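Local coordinates for protein gluconate kinase (Lactobacillus acidophilus, PDB 3LL3) that binds ATP and D-xylulose and probably transfers a phosphate from ATP to a sugar or sugar acid such as gluconate, as other carbohydrate kinases of the FGGY family do, at residues K168-T173 against K206-T211; K212-I217 against I233-S238; I376-Y381 against A414-V419; N418-T423 against V460-P465. One frame throughout, in Å; residues are numbered along the deposited sequence.

In the fold
Interactions 1 and 2 adjoin in the N-terminal domain; interactions 3 and 4 adjoin in the C-terminal half, on the opposite side of the chain's centre from interaction 1. In the first pair, interaction 1 is a two-stranded parallel sheet near the surface, held by backbone bonds, whereas interaction 2 is a more buried, weakly bonded antiparallel sheet edge lined with isoleucines; Pro-210 O and Gly-236 N join them. In the second pair, interaction 3 is buried helix packing, mostly apolar and aromatic, with no hydrogen bond across it, and interaction 4 is a partly buried antiparallel pairing. These two share Asn-418 and Val-419, where helix 407-417 leads into strand 421-424, and Asn-415 OD1 bonds to Asn-464 N.

Interaction 1: residues K168-T173 against K206-T211; sequences KLVTDT and KIAQPT
Asp-172 lies beside Ala-208 in a small parallel sheet formed by strands 170-172 and 206-208, and its side chain leads out of that sheet. CB sits 3.6 Å from Ala-208 O, with Pro-210 N a little farther off. The first torsion (chi1 69°) places CG between the backbone N and the carbonyl carbon. From there OD1 comes within 3.9 Å of Pro-210 CG, the two side chains crossing at about a right angle; the same oxygen is hydrogen-bonded to Thr-174 OG1 and weakly to Met-175 N, making Asp-172 the N-cap of helix 173-176. OD2 forms a salt bridge with Lys-158 NZ. The backbones are joined by Thr-171 N to Lys-206 O (2.8 Å), Ala-208 N to Thr-171 O (2.9 Å) and a more bent bond, 137° at the hydrogen, from Thr-173 N to Ala-208 O. On the Asp-172 face, Val-170 CG1 rests 4.0 Å from Ala-208 CB, and both side chains touch Leu-235. On the other face Thr-171 and Ile-207 lie side by side, the Thr-171 hydroxyl bonding to Glu-159. With a lysine, a hydroxyl and a helix start as partners, the Asp-172 carboxylate would be expected to stay negatively charged within its buried setting.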
loop_
_atom_site.group_PDB
_atom_site.type_symbol
_atom_site.label_atom_id
_atom_site.label_comp_id
_atom_site.label_asym_id
_atom_site.label_seq_id
_atom_site.Cartn_x
_atom_site.Cartn_y
_atom_site.Cartn_z
ATOM N N LYS A 168 19.449 27.656 41.454
ATOM C CA LYS A 168 19.913 26.283 41.653
ATOM C C LYS A 168 19.811 25.447 40.365
ATOM O O LYS A 168 18.912 25.649 39.549
ATOM C CB LYS A 168 19.167 25.628 42.814
ATOM C CG LYS A 168 19.485 26.262 44.174
ATOM C CD LYS A 168 18.798 25.553 45.336
ATOM C CE LYS A 168 19.419 25.970 46.673
ATOM N NZ LYS A 168 19.122 27.391 47.031
ATOM N N LEU A 169 20.764 24.540 40.179
ATOM C CA LEU A 169 20.785 23.641 39.038
ATOM C C LEU A 169 20.543 22.223 39.515
ATOM O O LEU A 169 21.471 21.552 39.969
ATOM C CB LEU A 169 22.134 23.695 38.320
ATOM C CG LEU A 169 22.270 24.670 37.153
ATOM C CD1 LEU A 169 23.628 24.498 36.457
ATOM C CD2 LEU A 169 21.151 24.461 36.164
ATOM N N VAL A 170 19.299 21.762 39.386
ATOM C CA VAL A 170 18.925 20.434 39.835
ATOM C C VAL A 170 18.009 19.774 38.806
ATOM O O VAL A 170 17.137 20.433 38.235
ATOM C CB VAL A 170 18.175 20.508 41.164
ATOM C CG1 VAL A 170 17.816 19.114 41.646
ATOM C CG2 VAL A 170 19.023 21.248 42.215
ATOM N N THR A 171 18.230 18.492 38.555
ATOM C CA THR A 171 17.309 17.711 37.719
ATOM C C THR A 171 16.705 16.566 38.541
ATOM O O THR A 171 17.277 16.162 39.559
ATOM C CB THR A 171 18.008 17.177 36.443
ATOM O OG1 THR A 171 17.026 16.664 35.534
ATOM C CG2 THR A 171 19.024 16.081 36.775
ATOM N N ASP A 172 15.546 16.051 38.140
ATOM C CA ASP A 172 14.993 14.917 38.862
ATOM C C ASP A 172 15.401 13.648 38.134
ATOM O O ASP A 172 15.791 13.689 36.971
ATOM C CB ASP A 172 13.463 14.983 38.950
ATOM C CG ASP A 172 12.802 14.757 37.598
ATOM O OD1 ASP A 172 12.250 13.656 37.363
ATOM O OD2 ASP A 172 12.848 15.686 36.762
ATOM N N THR A 173 15.308 12.528 38.829
ATOM C CA THR A 173 15.646 11.231 38.274
ATOM C C THR A 173 14.962 10.957 36.914
ATOM O O THR A 173 15.599 10.448 36.017
ATOM C CB THR A 173 15.254 10.111 39.248
ATOM O OG1 THR A 173 15.858 10.349 40.532
ATOM C CG2 THR A 173 15.687 8.774 38.716
ATOM N N LYS A 206 22.794 18.359 39.576
ATOM C CA LYS A 206 22.652 17.295 40.561
ATOM C C LYS A 206 21.286 16.623 40.397
ATOM O O LYS A 206 20.337 17.248 39.929
ATOM C CB LYS A 206 22.800 17.854 41.977
ATOM C CG LYS A 206 24.253 18.053 42.379
ATOM C CD LYS A 206 24.387 18.922 43.621
ATOM C CE LYS A 206 25.791 18.815 44.215
ATOM N NZ LYS A 206 26.014 17.470 44.827
ATOM N N ILE A 207 21.199 15.352 40.782
ATOM C CA ILE A 207 19.963 14.579 40.635
ATOM C C ILE A 207 19.234 14.461 41.974
ATOM O O ILE A 207 19.836 14.085 42.979
ATOM C CB ILE A 207 20.255 13.161 40.092
ATOM C CG1 ILE A 207 21.090 13.245 38.821
ATOM C CG2 ILE A 207 18.940 12.420 39.800
ATOM C CD1 ILE A 207 21.681 11.918 38.373
ATOM N N ALA A 208 17.951 14.809 41.995
ATOM C CA ALA A 208 17.131 14.606 43.184
ATOM C C ALA A 208 15.797 13.953 42.820
ATOM O O ALA A 208 15.517 13.732 41.638
ATOM C CB ALA A 208 16.892 15.924 43.904
ATOM N N GLN A 209 14.984 13.659 43.837
ATOM C CA GLN A 209 13.620 13.123 43.630
ATOM C C GLN A 209 12.675 14.208 43.121
ATOM O O GLN A 209 12.853 15.393 43.433
ATOM C CB GLN A 209 13.009 12.597 44.934
ATOM C CG GLN A 209 13.890 11.726 45.804
ATOM C CD GLN A 209 13.373 11.689 47.240
ATOM O OE1 GLN A 209 12.158 11.691 47.476
ATOM N NE2 GLN A 209 14.289 11.676 48.205
ATOM N N PRO A 210 11.648 13.803 42.349
ATOM C CA PRO A 210 10.619 14.708 41.811
ATOM C C PRO A 210 9.932 15.567 42.864
ATOM O O PRO A 210 9.499 16.666 42.529
ATOM C CB PRO A 210 9.606 13.752 41.168
ATOM C CG PRO A 210 10.461 12.600 40.701
ATOM C CD PRO A 210 11.538 12.446 41.777
ATOM N N THR A 211 9.850 15.088 44.102
ATOM C CA THR A 211 9.143 15.806 45.151
ATOM C C THR A 211 10.034 16.821 45.878
ATOM O O THR A 211 9.568 17.540 46.760
ATOM C CB THR A 211 8.565 14.834 46.201
ATOM O OG1 THR A 211 9.551 13.845 46.525
ATOM C CG2 THR A 211 7.306 14.128 45.660
#

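Interaction 2: residues K212-I217 against I233-S238; sequences KVIFPI and IILGAS
The flat carbonyl group of Ile-233 takes the Ile-214 N-H, with Ile-214 N 2.8 Å from Ile-233 O and the donor tilted 22° from the carbonyl plane. The aromatic ring of the segment, Phe-215, stays out of the interface and takes Pro-216 CB over one face, 3.6 Å above the plane and offset toward the rim; a cis peptide joins those two residues. A second backbone bond, Leu-235 N to Lys-212 O at 2.9 Å, lies on the other side of the Val-213 and Ile-234 pair, which is an antiparallel, non-hydrogen-bonded one. The short, weakly bonded strand 213-214 thereby lies at an edge of the mixed sheet of the N-terminal domain, whose ribonuclease H-like fold is that of the actin-like ATPase clan; strand 232-238 pairs along its other edge with strand 70-78. Side chains fill in around this backbone pairing. Ile-233 CG1 lies anti to its own carbonyl carbon (chi1 -62°) and meets Ile-217 CG1 at 3.6 Å, while CD1 of Ile-233 meets CD1 of Ile-217 at the same separation, the two side chains crossing at about a right angle. Ile-214 CG1 comes within 4.1 Å of Leu-235 CD1, and helix 157-166 packs over both residues through Ile-162. On the opposite sheet face, Val-213 CG2 touches Ile-234 CD1, also at 4.1 Å.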
loop_
_atom_site.group_PDB
_atom_site.type_symbol
_atom_site.label_atom_id
_atom_site.label_comp_id
_atom_site.label_asym_id
_atom_site.label_seq_id
_atom_site.Cartn_x
_atom_site.Cartn_y
_atom_site.Cartn_z
ATOM N N LYS A 212 11.311 16.873 45.520
ATOM C CA LYS A 212 12.227 17.760 46.233
ATOM C C LYS A 212 11.827 19.230 46.109
ATOM O O LYS A 212 11.523 19.714 45.024
ATOM C CB LYS A 212 13.676 17.579 45.774
ATOM C CG LYS A 212 14.615 18.565 46.508
ATOM C CD LYS A 212 15.948 17.957 46.854
ATOM C CE LYS A 212 16.779 18.930 47.716
ATOM N NZ LYS A 212 18.006 18.286 48.266
ATOM N N VAL A 213 11.835 19.933 47.230
ATOM C CA VAL A 213 11.513 21.353 47.240
ATOM C C VAL A 213 12.775 22.140 46.929
ATOM O O VAL A 213 13.776 22.002 47.621
ATOM C CB VAL A 213 10.980 21.802 48.614
ATOM C CG1 VAL A 213 10.721 23.296 48.606
ATOM C CG2 VAL A 213 9.700 21.042 48.982
ATOM N N ILE A 214 12.731 22.940 45.868
ATOM C CA ILE A 214 13.838 23.807 45.505
ATOM C C ILE A 214 13.517 25.219 46.007
ATOM O O ILE A 214 12.597 25.866 45.501
ATOM C CB ILE A 214 14.040 23.865 43.995
ATOM C CG1 ILE A 214 13.948 22.463 43.357
ATOM C CG2 ILE A 214 15.378 24.523 43.677
ATOM C CD1 ILE A 214 14.898 21.447 43.928
ATOM N N PHE A 215 14.286 25.682 46.998
ATOM C CA PHE A 215 13.971 26.883 47.762
ATOM C C PHE A 215 15.258 27.670 47.998
ATOM O O PHE A 215 16.333 27.074 48.113
ATOM C CB PHE A 215 13.374 26.464 49.113
ATOM C CG PHE A 215 12.553 27.535 49.797
ATOM C CD1 PHE A 215 11.236 27.777 49.416
ATOM C CD2 PHE A 215 13.087 28.279 50.851
ATOM C CE1 PHE A 215 10.474 28.758 50.057
ATOM C CE2 PHE A 215 12.324 29.259 51.500
ATOM C CZ PHE A 215 11.024 29.500 51.103
ATOM N N PRO A 216 15.168 29.010 48.054
ATOM C CA PRO A 216 13.967 29.810 47.816
ATOM C C PRO A 216 13.928 30.341 46.401
ATOM O O PRO A 216 14.920 30.267 45.691
ATOM C CB PRO A 216 14.147 31.003 48.767
ATOM C CG PRO A 216 15.511 30.820 49.432
ATOM C CD PRO A 216 16.254 29.842 48.597
ATOM N N ILE A 217 12.784 30.888 46.012
ATOM C CA ILE A 217 12.665 31.631 44.770
ATOM C C ILE A 217 13.245 33.020 45.005
ATOM O O ILE A 217 13.114 33.569 46.105
ATOM C CB ILE A 217 11.188 31.758 44.357
ATOM C CG1 ILE A 217 10.598 30.373 44.063
ATOM C CG2 ILE A 217 11.035 32.684 43.159
ATOM C CD1 ILE A 217 9.112 30.387 43.734
ATOM N N ILE A 233 8.975 25.823 45.033
ATOM C CA ILE A 233 9.151 25.152 43.768
ATOM C C ILE A 233 9.290 23.664 44.057
ATOM O O ILE A 233 10.122 23.262 44.875
ATOM C CB ILE A 233 10.417 25.614 43.031
ATOM C CG1 ILE A 233 10.323 27.101 42.703
ATOM C CG2 ILE A 233 10.594 24.813 41.738
ATOM C CD1 ILE A 233 9.262 27.407 41.672
ATOM N N ILE A 234 8.463 22.854 43.402
ATOM C CA ILE A 234 8.596 21.405 43.465
ATOM C C ILE A 234 9.354 20.978 42.220
ATOM O O ILE A 234 8.988 21.350 41.089
ATOM C CB ILE A 234 7.214 20.720 43.524
ATOM C CG1 ILE A 234 6.313 21.434 44.546
ATOM C CG2 ILE A 234 7.369 19.240 43.866
ATOM C CD1 ILE A 234 6.953 21.612 45.926
ATOM N N LEU A 235 10.428 20.226 42.421
ATOM C CA LEU A 235 11.305 19.885 41.322
ATOM C C LEU A 235 10.535 19.333 40.105
ATOM O O LEU A 235 10.781 19.730 38.969
ATOM C CB LEU A 235 12.374 18.905 41.783
ATOM C CG LEU A 235 13.417 18.578 40.723
ATOM C CD1 LEU A 235 14.046 19.865 40.128
ATOM C CD2 LEU A 235 14.480 17.614 41.275
ATOM N N GLY A 236 9.595 18.431 40.339
ATOM C CA GLY A 236 8.800 17.905 39.235
ATOM C C GLY A 236 9.452 16.766 38.476
ATOM O O GLY A 236 10.399 16.164 38.967
ATOM N N ALA A 237 8.943 16.470 37.275
ATOM C CA ALA A 237 9.348 15.285 36.533
ATOM C C ALA A 237 9.043 15.413 35.046
ATOM O O ALA A 237 8.604 16.458 34.576
ATOM C CB ALA A 237 8.674 14.049 37.096
ATOM N N SER A 238 9.295 14.338 34.313
ATOM C CA SER A 238 9.120 14.330 32.863
ATOM C C SER A 238 7.638 14.173 32.472
ATOM O O SER A 238 6.842 13.613 33.233
ATOM C CB SER A 238 9.911 13.168 32.282
ATOM O OG SER A 238 9.355 11.929 32.694
#

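Interaction 3: residues I376-Y381 against A414-V419; sequences IIFNLY and ANIFNV
Tyr-381 and Phe-417 bring their backbones to a CA-CA distance of 6.2 Å where helix 365-388 meets the last turn of helix 407-417; the CA atoms of Phe-378 and Ile-416 lie somewhat farther apart. This is helix-to-helix packing inside the C-terminal domain, which belongs to the actin-like ATPase clan, and no hydrogen bond crosses it. Just beyond, Asn-418 takes a positive phi and the chain leaves the helix. Ile-416 sits at the middle of the interface, touching Ile-377, Phe-378 and Tyr-381. Its CD1 presses against Ile-377 CG2 at 3.4 Å, tighter than ordinary van der Waals contact, and also lies over one face of the Phe-378 ring, offset toward the rim. Its CG2 meets Phe-378 CD1 on one hand and Tyr-381 CB on the other. Phe-417 contributes a ring face. CG of Tyr-381 lies anti to its backbone N (chi1 177°). The two aromatic side chains slide past each other in opposite directions, and the edge of the Tyr-381 ring turns toward the face of Phe-417 in a T-shaped pair, centroids 5.2 Å apart and planes at 68°. Tyr-381 CB makes a CH-pi contact over the Phe-417 ring, 4.2 Å from its centroid, while Ile-377 CG2 approaches that ring at its edge. Helix 465-485 extends the aromatic cluster: Phe-475 stacks edge-to-face with Tyr-381, and Tyr-478 meets Phe-378. Bound ATP lies about 9 Å from the Ile-377 side chain. Over the centre of the Tyr-381 ring sits a backbone atom, Ile-416 O, 3.7 Å above the plane.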
loop_
_atom_site.group_PDB
_atom_site.type_symbol
_atom_site.label_atom_id
_atom_site.label_comp_id
_atom_site.label_asym_id
_atom_site.label_seq_id
_atom_site.Cartn_x
_atom_site.Cartn_y
_atom_site.Cartn_z
ATOM N N ILE A 376 -3.293 2.309 12.414
ATOM C CA ILE A 376 -2.798 3.203 13.446
ATOM C C ILE A 376 -2.797 2.460 14.789
ATOM O O ILE A 376 -1.796 2.436 15.491
ATOM C CB ILE A 376 -3.634 4.491 13.523
ATOM C CG1 ILE A 376 -3.249 5.435 12.384
ATOM C CG2 ILE A 376 -3.403 5.212 14.857
ATOM C CD1 ILE A 376 -4.229 6.550 12.155
ATOM N N ILE A 377 -3.903 1.795 15.093
ATOM C CA ILE A 377 -4.058 1.072 16.360
ATOM C C ILE A 377 -3.197 -0.189 16.421
ATOM O O ILE A 377 -2.650 -0.522 17.474
ATOM C CB ILE A 377 -5.547 0.690 16.577
ATOM C CG1 ILE A 377 -6.403 1.955 16.610
ATOM C CG2 ILE A 377 -5.730 -0.111 17.880
ATOM C CD1 ILE A 377 -7.909 1.657 16.833
ATOM N N PHE A 378 -3.112 -0.914 15.301
ATOM C CA PHE A 378 -2.256 -2.096 15.220
ATOM C C PHE A 378 -0.796 -1.720 15.547
ATOM O O PHE A 378 -0.082 -2.450 16.234
ATOM C CB PHE A 378 -2.308 -2.728 13.816
ATOM C CG PHE A 378 -3.408 -3.750 13.620
ATOM C CD1 PHE A 378 -3.723 -4.663 14.618
ATOM C CD2 PHE A 378 -4.080 -3.827 12.405
ATOM C CE1 PHE A 378 -4.706 -5.616 14.425
ATOM C CE2 PHE A 378 -5.062 -4.785 12.194
ATOM C CZ PHE A 378 -5.378 -5.683 13.203
ATOM N N ASN A 379 -0.354 -0.581 15.031
ATOM C CA ASN A 379 1.021 -0.130 15.241
ATOM C C ASN A 379 1.263 0.086 16.750
ATOM O O ASN A 379 2.273 -0.345 17.297
ATOM C CB ASN A 379 1.241 1.160 14.448
ATOM C CG ASN A 379 2.659 1.704 14.560
ATOM O OD1 ASN A 379 2.848 2.911 14.741
ATOM N ND2 ASN A 379 3.650 0.836 14.433
ATOM N N LEU A 380 0.304 0.736 17.398
ATOM C CA LEU A 380 0.337 0.946 18.846
ATOM C C LEU A 380 0.301 -0.373 19.609
ATOM O O LEU A 380 0.931 -0.511 20.657
ATOM C CB LEU A 380 -0.835 1.835 19.282
ATOM C CG LEU A 380 -0.726 3.322 18.910
ATOM C CD1 LEU A 380 -2.114 3.981 18.855
ATOM C CD2 LEU A 380 0.201 4.075 19.836
ATOM N N TYR A 381 -0.454 -1.340 19.099
ATOM C CA TYR A 381 -0.541 -2.632 19.765
ATOM C C TYR A 381 0.752 -3.394 19.579
ATOM O O TYR A 381 1.151 -4.182 20.435
ATOM C CB TYR A 381 -1.711 -3.436 19.219
ATOM C CG TYR A 381 -1.841 -4.818 19.804
ATOM C CD1 TYR A 381 -2.133 -5.005 21.156
ATOM C CD2 TYR A 381 -1.691 -5.932 19.009
ATOM C CE1 TYR A 381 -2.264 -6.282 21.685
ATOM C CE2 TYR A 381 -1.822 -7.203 19.519
ATOM C CZ TYR A 381 -2.113 -7.381 20.856
ATOM O OH TYR A 381 -2.258 -8.665 21.345
ATOM N N ALA A 414 -9.990 -1.501 22.386
ATOM C CA ALA A 414 -10.353 -2.607 23.269
ATOM C C ALA A 414 -10.317 -3.939 22.515
ATOM O O ALA A 414 -9.785 -4.930 23.013
ATOM C CB ALA A 414 -11.746 -2.377 23.848
ATOM N N ASN A 415 -10.919 -3.955 21.325
ATOM C CA ASN A 415 -10.974 -5.162 20.509
ATOM C C ASN A 415 -9.609 -5.658 19.989
ATOM O O ASN A 415 -9.372 -6.867 19.924
ATOM C CB ASN A 415 -11.945 -4.952 19.348
ATOM C CG ASN A 415 -13.382 -4.767 19.819
ATOM O OD1 ASN A 415 -13.692 -5.007 20.984
ATOM N ND2 ASN A 415 -14.256 -4.336 18.919
ATOM N N ILE A 416 -8.734 -4.720 19.614
ATOM C CA ILE A 416 -7.386 -5.050 19.147
ATOM C C ILE A 416 -6.439 -5.416 20.291
ATOM O O ILE A 416 -5.750 -6.437 20.220
ATOM C CB ILE A 416 -6.797 -3.909 18.298
ATOM C CG1 ILE A 416 -7.496 -3.877 16.933
ATOM C CG2 ILE A 416 -5.287 -4.064 18.144
ATOM C CD1 ILE A 416 -7.156 -2.656 16.106
ATOM N N PHE A 417 -6.400 -4.598 21.337
ATOM C CA PHE A 417 -5.590 -4.907 22.519
ATOM C C PHE A 417 -6.152 -6.100 23.308
ATOM O O PHE A 417 -5.413 -6.797 24.000
ATOM C CB PHE A 417 -5.457 -3.682 23.445
ATOM C CG PHE A 417 -4.460 -2.639 22.968
ATOM C CD1 PHE A 417 -3.309 -2.379 23.695
ATOM C CD2 PHE A 417 -4.688 -1.910 21.807
ATOM C CE1 PHE A 417 -2.383 -1.406 23.268
ATOM C CE2 PHE A 417 -3.788 -0.943 21.373
ATOM C CZ PHE A 417 -2.619 -0.695 22.099
ATOM N N ASN A 418 -7.455 -6.343 23.195
ATOM C CA ASN A 418 -8.109 -7.420 23.949
ATOM C C ASN A 418 -7.909 -7.274 25.461
ATOM O O ASN A 418 -7.705 -8.264 26.169
ATOM C CB ASN A 418 -7.636 -8.807 23.520
ATOM C CG ASN A 418 -8.656 -9.903 23.870
ATOM O OD1 ASN A 418 -9.822 -9.611 24.143
ATOM N ND2 ASN A 418 -8.218 -11.157 23.859
ATOM N N VAL A 419 -7.932 -6.031 25.928
ATOM C CA VAL A 419 -7.979 -5.720 27.350
ATOM C C VAL A 419 -8.943 -4.528 27.495
ATOM O O VAL A 419 -9.172 -3.783 26.530
ATOM C CB VAL A 419 -6.563 -5.404 27.941
ATOM C CG1 VAL A 419 -5.528 -6.429 27.507
ATOM C CG2 VAL A 419 -6.104 -4.052 27.527
#

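Interaction 4: residues N418-T423 against V460-P465; sequences NVPIVT and VYFPNP
Tyr-461 CG stands anti to its own carbonyl carbon (chi1 -61°), on the side of the backbone N, and the ring beyond it presents an edge to Ile-421 O: CD2 lies 3.6 Å from that oxygen, which is in the ring plane. Thr-423 CG2, likewise anti to its carbonyl carbon, meets CE2 of the same ring at 3.9 Å. These residues belong to an antiparallel pairing in which strand 457-461 forms an edge of the mixed sheet of the C-terminal domain, which has the ribonuclease H-like fold of the actin-like ATPase clan. Ile-421 and Tyr-461 are a hydrogen-bonded pair, Ile-421 N to Tyr-461 O at 2.9 Å and Tyr-461 N to Ile-421 O at 2.7 Å. The tyrosine hydroxyl is bonded to Asp-407 and Arg-410 of helix 407-417, and Thr-423 OG1 to Lys-459 O. On the other sheet face Val-460 CG1 touches Pro-420 CB at 4.1 Å and lies over a face of the Phe-462 ring, two residues on, offset toward the rim; Phe-462 CD2 reaches Pro-420 CG. Past the strands, Pro-463 CG packs 3.6 Å from Val-419 N. Pro-463 CB meets Asn-418 OD1 at 3.4 Å, the two side chains crossing at about a right angle.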
loop_
_atom_site.group_PDB
_atom_site.type_symbol
_atom_site.label_atom_id
_atom_site.label_comp_id
_atom_site.label_asym_id
_atom_site.label_seq_id
_atom_site.Cartn_x
_atom_site.Cartn_y
_atom_site.Cartn_z
ATOM N N ASN A 418 -7.455 -6.343 23.195
ATOM C CA ASN A 418 -8.109 -7.420 23.949
ATOM C C ASN A 418 -7.909 -7.274 25.461
ATOM O O ASN A 418 -7.705 -8.264 26.169
ATOM C CB ASN A 418 -7.636 -8.807 23.520
ATOM C CG ASN A 418 -8.656 -9.903 23.870
ATOM O OD1 ASN A 418 -9.822 -9.611 24.143
ATOM N ND2 ASN A 418 -8.218 -11.157 23.859
ATOM N N VAL A 419 -7.932 -6.031 25.928
ATOM C CA VAL A 419 -7.979 -5.720 27.350
ATOM C C VAL A 419 -8.943 -4.528 27.495
ATOM O O VAL A 419 -9.172 -3.783 26.530
ATOM C CB VAL A 419 -6.563 -5.404 27.941
ATOM C CG1 VAL A 419 -5.528 -6.429 27.507
ATOM C CG2 VAL A 419 -6.104 -4.052 27.527
ATOM N N PRO A 420 -9.546 -4.355 28.678
ATOM C CA PRO A 420 -10.477 -3.230 28.786
ATOM C C PRO A 420 -9.770 -1.882 28.619
ATOM O O PRO A 420 -8.631 -1.707 29.075
ATOM C CB PRO A 420 -11.041 -3.374 30.202
ATOM C CG PRO A 420 -10.806 -4.814 30.563
ATOM C CD PRO A 420 -9.518 -5.170 29.904
ATOM N N ILE A 421 -10.452 -0.947 27.965
ATOM C CA ILE A 421 -9.956 0.406 27.784
ATOM C C ILE A 421 -10.683 1.311 28.785
ATOM O O ILE A 421 -11.924 1.349 28.817
ATOM C CB ILE A 421 -10.215 0.899 26.334
ATOM C CG1 ILE A 421 -9.445 0.038 25.313
ATOM C CG2 ILE A 421 -9.947 2.399 26.209
ATOM C CD1 ILE A 421 -7.968 0.297 25.285
ATOM N N VAL A 422 -9.915 2.000 29.624
ATOM C CA VAL A 422 -10.472 2.931 30.598
ATOM C C VAL A 422 -10.153 4.367 30.233
ATOM O O VAL A 422 -8.986 4.756 30.201
ATOM C CB VAL A 422 -9.922 2.660 32.008
ATOM C CG1 VAL A 422 -10.557 3.606 33.007
ATOM C CG2 VAL A 422 -10.137 1.209 32.389
ATOM N N THR A 423 -11.183 5.161 29.965
ATOM C CA THR A 423 -10.976 6.560 29.635
ATOM C C THR A 423 -11.010 7.361 30.926
ATOM O O THR A 423 -11.559 6.905 31.925
ATOM C CB THR A 423 -12.020 7.084 28.635
ATOM O OG1 THR A 423 -13.333 6.736 29.096
ATOM C CG2 THR A 423 -11.793 6.464 27.277
ATOM N N VAL A 460 -15.507 2.746 30.771
ATOM C CA VAL A 460 -14.747 1.536 30.475
ATOM C C VAL A 460 -15.314 0.857 29.214
ATOM O O VAL A 460 -16.538 0.799 29.017
ATOM C CB VAL A 460 -14.783 0.524 31.621
ATOM C CG1 VAL A 460 -13.849 -0.633 31.329
ATOM C CG2 VAL A 460 -14.442 1.184 32.945
ATOM N N TYR A 461 -14.425 0.357 28.367
ATOM C CA TYR A 461 -14.824 -0.357 27.159
ATOM C C TYR A 461 -14.256 -1.768 27.202
ATOM O O TYR A 461 -13.039 -1.933 27.175
ATOM C CB TYR A 461 -14.296 0.386 25.926
ATOM C CG TYR A 461 -14.848 1.790 25.812
ATOM C CD1 TYR A 461 -15.917 2.072 24.970
ATOM C CD2 TYR A 461 -14.316 2.827 26.560
ATOM C CE1 TYR A 461 -16.425 3.343 24.866
ATOM C CE2 TYR A 461 -14.821 4.100 26.466
ATOM C CZ TYR A 461 -15.881 4.357 25.618
ATOM O OH TYR A 461 -16.402 5.639 25.530
ATOM N N PHE A 462 -15.121 -2.783 27.282
ATOM C CA PHE A 462 -14.640 -4.163 27.282
ATOM C C PHE A 462 -14.523 -4.709 25.867
ATOM O O PHE A 462 -15.318 -4.354 25.001
ATOM C CB PHE A 462 -15.546 -5.068 28.113
ATOM C CG PHE A 462 -15.678 -4.630 29.541
ATOM C CD1 PHE A 462 -16.680 -3.739 29.915
ATOM C CD2 PHE A 462 -14.794 -5.091 30.505
ATOM C CE1 PHE A 462 -16.794 -3.301 31.249
ATOM C CE2 PHE A 462 -14.913 -4.669 31.843
ATOM C CZ PHE A 462 -15.923 -3.769 32.204
ATOM N N PRO A 463 -13.523 -5.572 25.627
ATOM C CA PRO A 463 -13.352 -6.200 24.308
ATOM C C PRO A 463 -14.619 -6.950 23.912
ATOM O O PRO A 463 -15.173 -7.678 24.725
ATOM C CB PRO A 463 -12.206 -7.187 24.534
ATOM C CG PRO A 463 -11.439 -6.589 25.710
ATOM C CD PRO A 463 -12.505 -6.017 26.592
ATOM N N ASN A 464 -15.094 -6.723 22.694
ATOM C CA ASN A 464 -16.144 -7.540 22.105
ATOM C C ASN A 464 -15.473 -8.814 21.562
ATOM O O ASN A 464 -14.583 -8.747 20.703
ATOM C CB ASN A 464 -16.870 -6.729 21.025
ATOM C CG ASN A 464 -17.843 -7.556 20.220
ATOM O OD1 ASN A 464 -17.451 -8.497 19.526
ATOM N ND2 ASN A 464 -19.124 -7.189 20.279
ATOM N N PRO A 465 -15.858 -9.980 22.108
ATOM C CA PRO A 465 -15.210 -11.273 21.835
ATOM C C PRO A 465 -15.146 -11.618 20.346
ATOM O O PRO A 465 -14.129 -12.146 19.879
ATOM C CB PRO A 465 -16.126 -12.281 22.542
ATOM C CG PRO A 465 -16.823 -11.492 23.588
ATOM C CD PRO A 465 -17.000 -10.111 23.029
#